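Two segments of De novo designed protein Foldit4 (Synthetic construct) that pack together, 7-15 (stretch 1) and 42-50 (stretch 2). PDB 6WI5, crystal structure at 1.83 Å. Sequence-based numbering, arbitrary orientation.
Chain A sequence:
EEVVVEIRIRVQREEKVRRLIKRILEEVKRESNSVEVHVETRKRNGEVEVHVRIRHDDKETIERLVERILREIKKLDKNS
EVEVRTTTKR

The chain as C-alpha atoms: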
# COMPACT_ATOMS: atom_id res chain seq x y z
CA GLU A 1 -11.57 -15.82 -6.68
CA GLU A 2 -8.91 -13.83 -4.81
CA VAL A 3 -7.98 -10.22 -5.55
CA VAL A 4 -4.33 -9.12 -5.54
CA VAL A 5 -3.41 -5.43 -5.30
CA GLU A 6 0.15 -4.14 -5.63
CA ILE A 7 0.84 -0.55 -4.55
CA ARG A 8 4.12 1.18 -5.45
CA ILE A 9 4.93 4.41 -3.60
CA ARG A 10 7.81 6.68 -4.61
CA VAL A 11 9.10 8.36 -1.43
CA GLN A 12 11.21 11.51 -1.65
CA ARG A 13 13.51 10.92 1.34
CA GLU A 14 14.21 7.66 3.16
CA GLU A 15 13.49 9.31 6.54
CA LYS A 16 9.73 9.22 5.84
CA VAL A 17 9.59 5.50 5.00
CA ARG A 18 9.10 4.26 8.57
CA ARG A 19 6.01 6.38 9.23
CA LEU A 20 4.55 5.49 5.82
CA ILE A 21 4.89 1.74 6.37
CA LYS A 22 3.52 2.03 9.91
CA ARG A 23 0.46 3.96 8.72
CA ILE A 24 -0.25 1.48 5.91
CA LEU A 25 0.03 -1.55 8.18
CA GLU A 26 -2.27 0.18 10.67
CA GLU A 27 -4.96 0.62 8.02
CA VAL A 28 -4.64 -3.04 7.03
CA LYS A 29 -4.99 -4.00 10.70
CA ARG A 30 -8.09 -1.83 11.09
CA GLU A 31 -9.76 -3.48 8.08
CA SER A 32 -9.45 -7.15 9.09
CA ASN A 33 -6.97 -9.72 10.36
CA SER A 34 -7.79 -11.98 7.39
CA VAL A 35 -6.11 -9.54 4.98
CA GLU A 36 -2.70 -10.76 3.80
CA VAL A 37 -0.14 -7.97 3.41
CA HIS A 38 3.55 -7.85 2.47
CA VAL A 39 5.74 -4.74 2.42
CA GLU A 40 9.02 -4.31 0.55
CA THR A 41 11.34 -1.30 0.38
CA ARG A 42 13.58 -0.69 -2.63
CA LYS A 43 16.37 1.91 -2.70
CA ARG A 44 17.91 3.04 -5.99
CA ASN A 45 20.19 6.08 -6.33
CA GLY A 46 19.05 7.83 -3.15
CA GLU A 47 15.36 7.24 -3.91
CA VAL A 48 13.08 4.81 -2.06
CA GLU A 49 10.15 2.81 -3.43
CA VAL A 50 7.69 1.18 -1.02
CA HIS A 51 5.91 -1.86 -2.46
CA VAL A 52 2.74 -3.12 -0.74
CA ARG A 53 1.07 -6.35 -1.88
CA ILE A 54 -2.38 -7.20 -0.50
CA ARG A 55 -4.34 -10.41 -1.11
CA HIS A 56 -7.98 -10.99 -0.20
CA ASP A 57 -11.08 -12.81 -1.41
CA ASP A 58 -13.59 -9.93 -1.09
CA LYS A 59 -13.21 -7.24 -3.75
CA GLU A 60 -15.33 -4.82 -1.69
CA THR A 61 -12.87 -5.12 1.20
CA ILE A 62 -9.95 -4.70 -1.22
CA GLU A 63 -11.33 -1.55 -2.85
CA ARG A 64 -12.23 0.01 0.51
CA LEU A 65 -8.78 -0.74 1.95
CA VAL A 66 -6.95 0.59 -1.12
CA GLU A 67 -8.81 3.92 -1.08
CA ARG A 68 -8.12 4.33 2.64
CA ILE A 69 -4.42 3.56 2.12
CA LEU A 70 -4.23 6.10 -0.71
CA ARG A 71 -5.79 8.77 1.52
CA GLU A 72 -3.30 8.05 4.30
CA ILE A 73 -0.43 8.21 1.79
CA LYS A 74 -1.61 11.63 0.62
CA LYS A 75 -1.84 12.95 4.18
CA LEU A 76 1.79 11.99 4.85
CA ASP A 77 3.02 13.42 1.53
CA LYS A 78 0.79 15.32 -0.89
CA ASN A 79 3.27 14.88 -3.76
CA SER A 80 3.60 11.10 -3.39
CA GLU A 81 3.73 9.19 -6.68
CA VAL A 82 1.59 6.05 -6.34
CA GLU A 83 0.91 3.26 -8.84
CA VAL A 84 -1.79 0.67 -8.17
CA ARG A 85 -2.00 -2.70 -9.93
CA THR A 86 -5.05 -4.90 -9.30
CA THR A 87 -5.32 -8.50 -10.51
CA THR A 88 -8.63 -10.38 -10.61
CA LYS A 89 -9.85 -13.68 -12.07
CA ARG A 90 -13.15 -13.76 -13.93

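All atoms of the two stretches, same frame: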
# COMPACT_ATOMS: atom_id res chain seq x y z
N ILE A 7 0.74 -2.00 -4.65
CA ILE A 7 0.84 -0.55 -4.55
C ILE A 7 2.31 -0.18 -4.49
O ILE A 7 3.05 -0.68 -3.64
CB ILE A 7 0.09 -0.01 -3.32
CG1 ILE A 7 -1.35 -0.52 -3.31
CG2 ILE A 7 0.12 1.51 -3.30
CD1 ILE A 7 -2.14 -0.09 -2.10
N ARG A 8 2.74 0.70 -5.40
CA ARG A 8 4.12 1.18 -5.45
C ARG A 8 4.12 2.66 -5.11
O ARG A 8 3.43 3.45 -5.77
CB ARG A 8 4.74 0.94 -6.82
CG ARG A 8 6.19 1.38 -6.93
CD ARG A 8 6.68 1.31 -8.37
NE ARG A 8 5.97 2.24 -9.23
CZ ARG A 8 6.12 2.31 -10.55
NH1 ARG A 8 6.97 1.49 -11.16
NH2 ARG A 8 5.43 3.19 -11.26
N ILE A 9 4.89 3.04 -4.10
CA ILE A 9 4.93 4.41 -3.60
C ILE A 9 6.35 4.93 -3.74
O ILE A 9 7.29 4.34 -3.18
CB ILE A 9 4.46 4.51 -2.15
CG1 ILE A 9 3.12 3.78 -1.97
CG2 ILE A 9 4.34 5.96 -1.71
CD1 ILE A 9 3.00 3.05 -0.66
N ARG A 10 6.52 6.02 -4.48
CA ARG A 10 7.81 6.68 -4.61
C ARG A 10 7.94 7.71 -3.49
O ARG A 10 7.19 8.70 -3.45
CB ARG A 10 7.96 7.33 -5.98
CG ARG A 10 8.38 6.37 -7.08
CD ARG A 10 8.55 7.08 -8.41
NE ARG A 10 9.79 6.70 -9.07
CZ ARG A 10 10.93 7.38 -8.97
NH1 ARG A 10 12.02 6.97 -9.61
NH2 ARG A 10 10.99 8.48 -8.23
N VAL A 11 8.88 7.49 -2.58
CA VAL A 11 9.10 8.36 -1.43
C VAL A 11 10.29 9.26 -1.72
O VAL A 11 11.31 8.81 -2.25
CB VAL A 11 9.32 7.54 -0.14
CG1 VAL A 11 9.33 8.44 1.08
CG2 VAL A 11 8.25 6.46 -0.01
N GLN A 12 10.15 10.54 -1.36
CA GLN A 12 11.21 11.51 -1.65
C GLN A 12 12.47 11.20 -0.86
O GLN A 12 13.55 10.99 -1.44
CB GLN A 12 10.71 12.92 -1.35
N ARG A 13 12.37 11.16 0.46
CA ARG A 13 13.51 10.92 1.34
C ARG A 13 13.26 9.69 2.20
O ARG A 13 12.13 9.44 2.63
CB ARG A 13 13.79 12.15 2.22
CG ARG A 13 14.57 13.24 1.50
CD ARG A 13 14.30 14.63 2.06
NE ARG A 13 14.47 14.69 3.51
CZ ARG A 13 13.46 14.77 4.38
NH1 ARG A 13 12.21 14.80 3.94
NH2 ARG A 13 13.71 14.83 5.68
N GLU A 14 14.32 8.92 2.43
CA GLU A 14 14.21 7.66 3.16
C GLU A 14 13.73 7.86 4.60
O GLU A 14 13.21 6.91 5.20
CB GLU A 14 15.56 6.94 3.15
CG GLU A 14 15.52 5.51 3.67
CD GLU A 14 16.90 4.88 3.73
OE1 GLU A 14 17.88 5.55 3.33
OE2 GLU A 14 17.01 3.72 4.18
N GLU A 15 13.88 9.07 5.15
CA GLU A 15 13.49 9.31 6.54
C GLU A 15 11.99 9.17 6.76
O GLU A 15 11.57 8.93 7.90
CB GLU A 15 13.95 10.71 6.97
N ARG A 42 12.54 -0.63 -1.61
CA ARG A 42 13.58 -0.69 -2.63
C ARG A 42 14.26 0.67 -2.73
O ARG A 42 13.58 1.69 -2.89
CB ARG A 42 12.99 -1.08 -3.99
CG ARG A 42 12.32 -2.45 -4.01
CD ARG A 42 11.88 -2.81 -5.42
NE ARG A 42 11.11 -4.06 -5.46
CZ ARG A 42 10.66 -4.62 -6.57
NH1 ARG A 42 10.89 -4.05 -7.75
NH2 ARG A 42 9.96 -5.75 -6.52
N LYS A 43 15.58 0.68 -2.65
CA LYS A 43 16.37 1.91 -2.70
C LYS A 43 17.26 1.88 -3.93
O LYS A 43 18.13 1.01 -4.05
CB LYS A 43 17.21 2.08 -1.44
CG LYS A 43 16.39 2.28 -0.18
CD LYS A 43 17.28 2.59 1.01
N ARG A 44 17.05 2.83 -4.84
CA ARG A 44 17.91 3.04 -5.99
C ARG A 44 18.32 4.50 -6.04
O ARG A 44 17.46 5.39 -6.06
CB ARG A 44 17.23 2.67 -7.30
CG ARG A 44 16.57 1.31 -7.34
CD ARG A 44 15.81 1.18 -8.65
NE ARG A 44 14.78 0.15 -8.61
CZ ARG A 44 13.58 0.31 -8.05
NH1 ARG A 44 13.26 1.46 -7.47
NH2 ARG A 44 12.71 -0.69 -8.06
N ASN A 45 19.63 4.75 -6.07
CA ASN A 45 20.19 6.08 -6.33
C ASN A 45 19.57 7.15 -5.42
O ASN A 45 19.09 8.19 -5.88
CB ASN A 45 20.02 6.45 -7.80
N GLY A 46 19.57 6.88 -4.12
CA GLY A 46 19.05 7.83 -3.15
C GLY A 46 17.55 7.97 -3.11
O GLY A 46 17.05 8.78 -2.32
N GLU A 47 16.81 7.22 -3.92
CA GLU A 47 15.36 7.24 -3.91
C GLU A 47 14.83 5.91 -3.37
O GLU A 47 15.45 4.86 -3.56
CB GLU A 47 14.80 7.50 -5.31
N VAL A 48 13.68 5.97 -2.71
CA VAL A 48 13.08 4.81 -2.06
C VAL A 48 11.72 4.54 -2.67
O VAL A 48 10.91 5.46 -2.84
CB VAL A 48 12.96 5.01 -0.54
CG1 VAL A 48 12.35 3.78 0.10
CG2 VAL A 48 14.31 5.32 0.07
N GLU A 49 11.46 3.28 -3.01
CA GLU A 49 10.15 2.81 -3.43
C GLU A 49 9.61 1.84 -2.39
O GLU A 49 10.31 0.91 -1.99
CB GLU A 49 10.21 2.13 -4.79
CG GLU A 49 10.29 3.06 -5.98
CD GLU A 49 10.15 2.33 -7.30
OE1 GLU A 49 10.13 1.08 -7.29
OE2 GLU A 49 10.04 3.00 -8.35
N VAL A 50 8.38 2.08 -1.94
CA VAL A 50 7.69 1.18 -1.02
C VAL A 50 6.67 0.37 -1.81
O VAL A 50 5.80 0.94 -2.47
CB VAL A 50 7.01 1.96 0.12
CG1 VAL A 50 6.27 1.01 1.04
CG2 VAL A 50 8.03 2.78 0.89
O HOH W 1 16.65 9.36 0.49

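Three residues of the second stretch, Val50, Glu49 and Val48, cover the most surface in this contact, and each faces its own partner across two antiparallel strands whose N-to-C directions differ by 157°. The pairing is Ile9 with Val50, Arg10 with Glu49 and Val11 with Val48, with CA-CA separations of 5.0, 4.7 and 5.4 Å.

Val50 forms a hydrogen-bonded antiparallel pair with Ile9. Ile9 N donates to Val50 O at 2.8 Å (N-H...O angle 154°), and Val50 N donates to Ile9 O, also at 2.8 Å (166°). Both carbonyls take a second, weaker kind of approach: Arg8 CA lies 3.4 Å from Val50 O and Glu49 CA lies 3.3 Å from Ile9 O, with angles at the hydrogen of 141° and 143°, as CA-H...O contacts between antiparallel strands commonly do. The side chain of Val50 (chi1 t) touches two neighbours on the same face of the sheet. Its CG2 is 3.8 Å from Val11 CG2, a diagonal contact closer than the 4.2 Å between Val50 CG1 and Ile9 CD1 in the direct pair.

Val48 shares that face. Its carbonyl accepts from Val11 N, the distance from Val11 N to Val48 O being 2.9 Å at 166°, but the reciprocal bond is missing: Val48 N lies 3.7 Å from Val11 O, too far for a hydrogen bond, and is buried without a partner. The strands part just beyond this pair: Gln12 CA and Glu47 CA are 6.4 Å apart. The side chain still packs, with Val48 CG2 3.7 Å from Glu14 CB, beyond the end of the first strand. Nearby, a water spans the gap, accepting from Glu14 N (3.1 Å to the water O) and donating to Gly46 O (2.9 Å from the water O), in the type I' turn from Arg44 to Glu47.

Glu49 points to the other face with Arg10, at a non-hydrogen-bonded position; its carboxylate lies near the guanidinium groups of Arg10 and Arg8. Arg10 NE lies 3.8 Å from Glu49 OE2, a long salt bridge; the oxygen sits well out of the guanidinium plane and no N-H points at it. Arg8 NE, 4.2 Å from Glu49 OE2, is beyond salt-bridge range, although Arg8 CD comes within 3.6 Å of Glu49 OE1. Directed bonds come from Arg44, in the same stretch: Arg44 NH1 and Arg44 NH2 each donate to Glu49 OE1 at 3.2 Å, the NH1 bond being weak; OE1 has a further partner elsewhere in the structure. One carboxylate thus gathers charge from three arginines.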